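Local atomic coordinates of Nrps/pks (Streptomyces albus, PDB entry 4OPE), a protein that forms a ketosynthase domain of the "AT-less" oxazolomycin polyketide synthase and probably catalyses carbon-carbon bond formation by decarboxylative Claisen condensation. Residues His462-Thr465 with Ala466-Glu470. Sequence-based numbering, arbitrary orientation.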
loop_
_atom_site.group_PDB
_atom_site.type_symbol
_atom_site.label_atom_id
_atom_site.label_comp_id
_atom_site.label_asym_id
_atom_site.label_seq_id
_atom_site.Cartn_x
_atom_site.Cartn_y
_atom_site.Cartn_z
ATOM N N HIS A 462 36.405 -9.216 -9.497
ATOM C CA HIS A 462 36.744 -10.480 -10.060
ATOM C C HIS A 462 35.520 -11.201 -10.619
ATOM O O HIS A 462 35.552 -11.626 -11.775
ATOM C CB HIS A 462 37.459 -11.375 -9.025
ATOM C CG HIS A 462 37.855 -12.680 -9.603
ATOM N ND1 HIS A 462 39.101 -12.893 -10.154
ATOM C CD2 HIS A 462 37.135 -13.793 -9.850
ATOM C CE1 HIS A 462 39.141 -14.103 -10.680
ATOM N NE2 HIS A 462 37.960 -14.665 -10.514
ATOM N N GLU A 463 34.477 -11.363 -9.809
ATOM C CA GLU A 463 33.248 -12.027 -10.265
ATOM C C GLU A 463 32.690 -11.292 -11.467
ATOM O O GLU A 463 32.401 -11.887 -12.506
ATOM C CB GLU A 463 32.174 -12.044 -9.190
ATOM C CG GLU A 463 31.820 -13.402 -8.613
ATOM C CD GLU A 463 30.374 -13.469 -8.113
ATOM O OE1 GLU A 463 29.965 -12.634 -7.267
ATOM O OE2 GLU A 463 29.637 -14.371 -8.568
ATOM N N HIS A 464 32.599 -9.981 -11.331
ATOM C CA HIS A 464 32.071 -9.105 -12.380
ATOM C C HIS A 464 32.787 -9.274 -13.730
ATOM O O HIS A 464 32.150 -9.461 -14.781
ATOM C CB HIS A 464 32.141 -7.676 -11.852
ATOM C CG HIS A 464 31.499 -6.666 -12.719
ATOM N ND1 HIS A 464 30.354 -6.922 -13.432
ATOM C CD2 HIS A 464 31.844 -5.377 -12.981
ATOM C CE1 HIS A 464 30.022 -5.831 -14.104
ATOM N NE2 HIS A 464 30.914 -4.880 -13.849
ATOM N N THR A 465 34.114 -9.266 -13.683
ATOM C CA THR A 465 34.947 -9.495 -14.863
ATOM C C THR A 465 34.632 -10.830 -15.487
ATOM O O THR A 465 34.413 -10.930 -16.693
ATOM C CB THR A 465 36.444 -9.423 -14.518
ATOM O OG1 THR A 465 36.779 -8.089 -14.087
ATOM C CG2 THR A 465 37.315 -9.739 -15.719
ATOM N N ALA A 466 34.576 -11.861 -14.670
ATOM C CA ALA A 466 34.202 -13.215 -15.144
ATOM C C ALA A 466 32.803 -13.280 -15.784
ATOM O O ALA A 466 32.609 -13.911 -16.836
ATOM C CB ALA A 466 34.290 -14.221 -13.983
ATOM N N ARG A 467 31.818 -12.657 -15.141
ATOM C CA ARG A 467 30.458 -12.709 -15.653
ATOM C C ARG A 467 30.376 -11.996 -16.979
ATOM O O ARG A 467 29.674 -12.430 -17.878
ATOM C CB ARG A 467 29.517 -12.065 -14.665
ATOM C CG ARG A 467 29.227 -12.917 -13.450
ATOM C CD ARG A 467 28.804 -12.105 -12.235
ATOM N NE ARG A 467 27.707 -11.183 -12.516
ATOM C CZ ARG A 467 26.411 -11.537 -12.617
ATOM N NH1 ARG A 467 25.499 -10.591 -12.873
ATOM N NH2 ARG A 467 26.017 -12.809 -12.452
ATOM N N THR A 468 31.110 -10.895 -17.095
ATOM C CA THR A 468 31.111 -10.099 -18.298
ATOM C C THR A 468 31.771 -10.827 -19.493
ATOM O O THR A 468 31.219 -10.893 -20.616
ATOM C CB THR A 468 31.821 -8.744 -18.022
ATOM O OG1 THR A 468 31.077 -8.001 -17.035
ATOM C CG2 THR A 468 31.938 -7.917 -19.305
ATOM N N ALA A 469 32.965 -11.372 -19.276
ATOM C CA ALA A 469 33.555 -12.203 -20.311
ATOM C C ALA A 469 32.633 -13.325 -20.711
ATOM O O ALA A 469 32.537 -13.658 -21.879
ATOM C CB ALA A 469 34.862 -12.794 -19.847
ATOM N N GLU A 470 31.959 -13.933 -19.758
ATOM C CA GLU A 470 31.124 -15.072 -20.088
ATOM C C GLU A 470 29.918 -14.656 -20.941
ATOM O O GLU A 470 29.537 -15.344 -21.887
ATOM C CB GLU A 470 30.699 -15.783 -18.816
ATOM C CG GLU A 470 29.790 -16.977 -19.044
ATOM C CD GLU A 470 29.125 -17.463 -17.751
ATOM O OE1 GLU A 470 28.601 -16.607 -16.965
ATOM O OE2 GLU A 470 29.128 -18.705 -17.527
HETATM O O HOH W 1 28.495 -8.674 -13.543
#
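Arg-467 lies back over the preceding turn of helix 458-473, in the ketoacyl-synthetase C-terminal extension, and meets Glu-463 and His-464. Its CB sits 3.6 Å from Glu-463 O, the carbonyl that also accepts the Arg-467 backbone N at 2.8 Å. CG and then CD stay near the same oxygen, CG at 3.5 Å. The chain then bends at chi3 (52°), and NE donates to a water at 2.8 Å that lies in the guanidinium plane. That water also bonds His-464 ND1 at 2.6 Å, at the edge of the imidazole and in its plane, and so joins His-464 ND1 and Arg-467 NE, which lie 5.1 Å apart. NH1, at the tip, reaches Gly-567 O. Glu-463 does not pair with this arginine; its carboxylate forms salt bridges with Arg-460 and Arg-572.

His-464 O takes two bonds from Thr-468: the i to i+4 bond of an alpha helix from N, and an added one from OG1 (both 2.9 Å). OG1 stands beside its own backbone N (chi1 -63°), a setting that turns the hydroxyl back to the carbonyl one turn earlier. A valine here would probably cost His-464 O its second donor, leaving the backbone N as the one bond from this position. On another side of the helix, Thr-465, Ala-466 and Ala-469 pack on Leu-516 and Leu-512 of helix 505-516, the Thr-465 hydroxyl being bonded to Leu-461 O. Two donors thus grip His-464 O from opposite faces of its carbonyl plane, while the water shared by ND1 and NE is likely to fix the turn of the imidazole.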